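Local coordinates for inositol-3-phosphate synthase (Caenorhabditis elegans, PDB 1VKO), which binds NAD through a Rossmann-type domain as a member of the myo-inositol-1-phosphate synthase family, in an assembly of four chains, at residues A[229-234]-A[286-291]; A[115-118]-A[122-125]. All coordinates share one frame; numbering follows the deposited sequence.

Contact 1: residues A[229-234]-A[286-291]; sequences ADIRKF and AVASIL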
loop_
_atom_site.group_PDB
_atom_site.type_symbol
_atom_site.label_atom_id
_atom_site.label_comp_id
_atom_site.label_asym_id
_atom_site.label_seq_id
_atom_site.Cartn_x
_atom_site.Cartn_y
_atom_site.Cartn_z
ATOM N N ALA A 229 25.294 43.608 -9.052
ATOM C CA ALA A 229 26.015 43.803 -10.317
ATOM C C ALA A 229 25.575 42.768 -11.324
ATOM O O ALA A 229 25.382 43.080 -12.505
ATOM C CB ALA A 229 27.536 43.718 -10.064
ATOM N N ASP A 230 25.338 41.545 -10.827
ATOM C CA ASP A 230 24.939 40.387 -11.648
ATOM C C ASP A 230 23.571 40.572 -12.249
ATOM O O ASP A 230 23.323 40.210 -13.400
ATOM C CB ASP A 230 25.009 39.081 -10.851
ATOM C CG ASP A 230 26.440 38.548 -10.687
ATOM O OD1 ASP A 230 27.358 38.903 -11.489
ATOM O OD2 ASP A 230 26.738 37.723 -9.798
ATOM N N ILE A 231 22.688 41.185 -11.478
ATOM C CA ILE A 231 21.301 41.381 -11.896
ATOM C C ILE A 231 21.170 42.466 -12.949
ATOM O O ILE A 231 20.497 42.257 -13.959
ATOM C CB ILE A 231 20.430 41.715 -10.667
ATOM C CG1 ILE A 231 20.314 40.476 -9.765
ATOM C CG2 ILE A 231 19.055 42.244 -11.104
ATOM C CD1 ILE A 231 19.746 40.762 -8.427
ATOM N N ARG A 232 21.813 43.615 -12.711
ATOM C CA ARG A 232 21.727 44.751 -13.624
ATOM C C ARG A 232 22.225 44.387 -15.003
ATOM O O ARG A 232 21.641 44.801 -15.993
ATOM C CB ARG A 232 22.567 45.922 -13.144
ATOM C CG ARG A 232 22.129 46.561 -11.877
ATOM C CD ARG A 232 22.825 47.886 -11.647
ATOM N NE ARG A 232 23.390 47.994 -10.294
ATOM C CZ ARG A 232 24.652 47.739 -9.965
ATOM N NH1 ARG A 232 25.541 47.352 -10.877
ATOM N NH2 ARG A 232 25.028 47.887 -8.711
ATOM N N LYS A 233 23.312 43.626 -15.058
ATOM C CA LYS A 233 23.925 43.258 -16.332
ATOM C C LYS A 233 23.045 42.272 -17.090
ATOM O O LYS A 233 22.975 42.308 -18.307
ATOM C CB LYS A 233 25.326 42.688 -16.101
ATOM C CG LYS A 233 25.908 41.921 -17.284
ATOM C CD LYS A 233 27.296 41.415 -16.954
ATOM C CE LYS A 233 27.634 40.195 -17.778
ATOM N NZ LYS A 233 28.932 39.647 -17.315
ATOM N N PHE A 234 22.374 41.394 -16.355
ATOM C CA PHE A 234 21.458 40.450 -16.947
ATOM C C PHE A 234 20.306 41.246 -17.555
ATOM O O PHE A 234 19.919 41.010 -18.693
ATOM C CB PHE A 234 20.974 39.474 -15.845
ATOM C CG PHE A 234 20.013 38.426 -16.318
ATOM C CD1 PHE A 234 20.408 37.438 -17.204
ATOM C CD2 PHE A 234 18.697 38.425 -15.864
ATOM C CE1 PHE A 234 19.493 36.460 -17.636
ATOM C CE2 PHE A 234 17.792 37.462 -16.276
ATOM C CZ PHE A 234 18.190 36.474 -17.161
ATOM N N ALA A 286 17.909 37.982 -1.559
ATOM C CA ALA A 286 16.613 38.671 -1.511
ATOM C C ALA A 286 16.850 40.170 -1.583
ATOM O O ALA A 286 16.196 40.874 -2.374
ATOM C CB ALA A 286 15.796 38.282 -0.274
ATOM N N VAL A 287 17.813 40.652 -0.793
ATOM C CA VAL A 287 18.202 42.084 -0.803
ATOM C C VAL A 287 18.738 42.573 -2.163
ATOM O O VAL A 287 18.299 43.594 -2.678
ATOM C CB VAL A 287 19.135 42.401 0.388
ATOM C CG1 VAL A 287 19.642 43.837 0.346
ATOM C CG2 VAL A 287 18.381 42.197 1.694
ATOM N N ALA A 288 19.643 41.828 -2.782
ATOM C CA ALA A 288 20.155 42.233 -4.090
ATOM C C ALA A 288 19.045 42.368 -5.146
ATOM O O ALA A 288 19.160 43.160 -6.089
ATOM C CB ALA A 288 21.186 41.276 -4.547
ATOM N N SER A 289 17.982 41.578 -4.968
ATOM C CA SER A 289 16.874 41.467 -5.914
ATOM C C SER A 289 16.018 42.698 -5.766
ATOM O O SER A 289 15.762 43.407 -6.748
ATOM C CB SER A 289 16.029 40.205 -5.643
ATOM O OG SER A 289 16.849 39.055 -5.633
ATOM N N ILE A 290 15.604 42.948 -4.528
ATOM C CA ILE A 290 14.725 44.055 -4.230
ATOM C C ILE A 290 15.393 45.358 -4.603
ATOM O O ILE A 290 14.811 46.144 -5.341
ATOM C CB ILE A 290 14.318 44.067 -2.744
ATOM C CG1 ILE A 290 13.463 42.849 -2.429
ATOM C CG2 ILE A 290 13.571 45.346 -2.428
ATOM C CD1 ILE A 290 13.486 42.472 -0.942
ATOM N N LEU A 291 16.619 45.567 -4.132
ATOM C CA LEU A 291 17.348 46.810 -4.435
ATOM C C LEU A 291 17.492 47.090 -5.924
ATOM O O LEU A 291 17.556 48.237 -6.322
ATOM C CB LEU A 291 18.709 46.879 -3.701
ATOM C CG LEU A 291 18.505 46.889 -2.184
ATOM C CD1 LEU A 291 19.780 46.622 -1.539
ATOM C CD2 LEU A 291 17.983 48.203 -1.716
#

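Contact 2: residues A[115-118]-A[122-125]; sequences NYFG and QTAT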
loop_
_atom_site.group_PDB
_atom_site.type_symbol
_atom_site.label_atom_id
_atom_site.label_comp_id
_atom_site.label_asym_id
_atom_site.label_seq_id
_atom_site.Cartn_x
_atom_site.Cartn_y
_atom_site.Cartn_z
ATOM N N ASN A 115 6.713 18.376 -23.127
ATOM C CA ASN A 115 5.511 19.146 -22.812
ATOM C C ASN A 115 5.637 19.950 -21.518
ATOM O O ASN A 115 6.717 20.014 -20.935
ATOM C CB ASN A 115 4.257 18.259 -22.800
ATOM C CG ASN A 115 4.313 17.167 -21.740
ATOM O OD1 ASN A 115 4.947 17.321 -20.696
ATOM N ND2 ASN A 115 3.622 16.066 -21.998
ATOM N N TYR A 116 4.532 20.578 -21.107
ATOM C CA TYR A 116 4.462 21.393 -19.883
ATOM C C TYR A 116 3.380 20.883 -18.988
ATOM O O TYR A 116 2.740 21.673 -18.337
ATOM C CB TYR A 116 4.213 22.912 -20.134
ATOM C CG TYR A 116 5.422 23.656 -20.706
ATOM C CD1 TYR A 116 6.635 23.654 -20.037
ATOM C CD2 TYR A 116 5.350 24.320 -21.920
ATOM C CE1 TYR A 116 7.726 24.274 -20.551
ATOM C CE2 TYR A 116 6.459 24.982 -22.441
ATOM C CZ TYR A 116 7.638 24.946 -21.750
ATOM O OH TYR A 116 8.754 25.539 -22.256
ATOM N N PHE A 117 3.185 19.571 -18.910
ATOM C CA PHE A 117 2.202 19.053 -17.956
ATOM C C PHE A 117 2.589 19.369 -16.495
ATOM O O PHE A 117 3.756 19.584 -16.160
ATOM C CB PHE A 117 1.986 17.552 -18.141
ATOM C CG PHE A 117 1.094 17.190 -19.300
ATOM C CD1 PHE A 117 0.751 18.132 -20.281
ATOM C CD2 PHE A 117 0.624 15.873 -19.432
ATOM C CE1 PHE A 117 -0.058 17.792 -21.367
ATOM C CE2 PHE A 117 -0.190 15.503 -20.523
ATOM C CZ PHE A 117 -0.526 16.467 -21.501
ATOM N N GLY A 118 1.588 19.431 -15.637
ATOM C CA GLY A 118 1.824 19.805 -14.267
ATOM C C GLY A 118 2.131 21.258 -14.022
ATOM O O GLY A 118 2.499 21.608 -12.901
ATOM N N GLN A 122 -0.102 26.566 -17.670
ATOM C CA GLN A 122 0.005 26.108 -19.037
ATOM C C GLN A 122 -1.042 25.067 -19.362
ATOM O O GLN A 122 -1.340 24.892 -20.529
ATOM C CB GLN A 122 1.394 25.540 -19.386
ATOM C CG GLN A 122 2.560 26.513 -19.300
ATOM C CD GLN A 122 2.289 27.873 -19.980
ATOM O OE1 GLN A 122 2.259 28.912 -19.313
ATOM N NE2 GLN A 122 2.099 27.858 -21.294
ATOM N N THR A 123 -1.599 24.383 -18.348
ATOM C CA THR A 123 -2.522 23.257 -18.591
ATOM C C THR A 123 -3.815 23.152 -17.760
ATOM O O THR A 123 -4.692 22.356 -18.114
ATOM C CB THR A 123 -1.770 21.852 -18.643
ATOM O OG1 THR A 123 -1.554 21.344 -17.329
ATOM C CG2 THR A 123 -0.365 21.991 -19.168
ATOM N N ALA A 124 -3.972 23.923 -16.685
ATOM C CA ALA A 124 -5.295 23.967 -16.035
ATOM C C ALA A 124 -6.347 24.568 -16.970
ATOM O O ALA A 124 -6.041 25.448 -17.794
ATOM C CB ALA A 124 -5.248 24.737 -14.710
ATOM N N THR A 125 -7.571 24.055 -16.899
ATOM C CA THR A 125 -8.681 24.757 -17.539
ATOM C C THR A 125 -9.631 25.276 -16.464
ATOM O O THR A 125 -9.598 24.837 -15.301
ATOM C CB THR A 125 -9.441 23.901 -18.534
ATOM O OG1 THR A 125 -9.919 22.740 -17.860
ATOM C CG2 THR A 125 -8.525 23.388 -19.700
#

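Contact 1: residues A[229-234]-A[286-291]
Ile231 of helix 220-238 meets Ala288 and Ser289 of helix 281-291 where two helices flanking the parallel sheet of the Rossmann-type domain lie side by side. Chain order supports this placement: the first helix leads into strand 242-247 and the second into strand 295-298, and these two strands are adjacent in the sheet. The backbones approach most closely at Ile231 and Ser289, whose CA atoms are 7.4 Å apart. A single methyl group carries the contact. Ile231 holds CG1 anti to its own carbonyl carbon (chi1 -69°), and the chain then runs on extended (chi2 168°), which carries CD1 out to the neighbouring helix. There Ile231 CD1 lies 3.4 Å from Ala288 O and 3.7 Å from Ala288 C. With the C=O...CD1 angle close to 95°, the methyl sits beside the carbonyl bond and not off its end. Ile231 CD1 also lies 3.9 Å from Ser289 CA and 4.2 Å from Ala288 CB, so it rests mainly on the backbone at the Ala288-Ser289 junction. Ser289 turns its CB away from the facing helix, and its OG is hydrogen-bonded to Phe285 O one turn earlier in its own helix. Toward the start of helix 220-238, Leu224 and Ile227 also touch Ala288, which extends the apolar seam of that helix beyond Ile231. Arg232 NE adds a salt bridge to Glu292 OE2, just after Leu291. Only about 95 Å² is buried between the two segments, yet all three touching residues are interior. Between them adhesion is dispersive, without a polar bond; the small side chain of Ala288, and the outward turn of Ser289 CB, are consistent with a methyl reaching the helix backbone.

Contact 2: residues A[115-118]-A[122-125]
Tyr116 and Phe117 face Gln122 and Thr123 with CA-CA separations of 6.5 Å for Tyr116-Gln122 and 6.4 Å for Phe117-Thr123. At these two pairs the backbones head in nearly the same direction, as expected if the chain winds round once through the three residues between. Gly118 begins that winding in a left-handed backbone conformation (phi 73°). Gly118 N stays 4.0 Å from Thr123 OG1, too far for a hydrogen bond. Thr123 makes the tightest approach: its CG2 lies 3.2 Å from Tyr116 O, close for a methyl and a carbonyl oxygen. Thr123 CG2 also reaches Phe117 CD1 at 4.2 Å, the two side chains crossing at about a right angle. With chi1 at 83°, CG2 is anti to the carbonyl carbon of Thr123 and faces the loop, while OG1 is hydrogen-bonded to Ser119 O within the turn. The arrangement belongs to the short connection between strands 110-113 and 125-131, in which helix 120-123 is little more than one turn, and it lies at a subunit interface. Alongside, the aliphatic part of Gln122 packs on Tyr116, CB to CB at 3.9 Å. Tyr116 OH is hydrogen-bonded to Asn152 OD1, and its ring meets that of Tyr449 with the planes nearly perpendicular. Asn115 shapes the loop from the start: its OD1 accepts a weak but straight bond from Phe117 N (3.4 Å, 174°), the geometry of an Asx turn. Asn115 ND2 stands 3.7 Å above the plane of the Phe117 ring, over its centre. From the second subunit, Met426 N also donates to Asn115 OD1, Ile424 packs on Phe117, and Asn388 ND2 donates to Thr123 O.

Overall arrangement
Contact 1 and contact 2 follow one another along the chain, 115-125 being complete before 229-234 begins, and they do not touch: their centres are 30 Å apart and their nearest atoms about 15 Å. Bound NAD gives them a common reference, since the side chain of Ala288 in contact 1 and Gly118 in contact 2 each lie about 12 Å from it. Gly118 is also about 13 Å from the bound pyrophosphate. At these separations neither contact is likely to line a ligand pocket directly. They differ in their surroundings as well: contact 1 joins helices within one chain and meets no other subunit, whereas contact 2 is built against the second subunit.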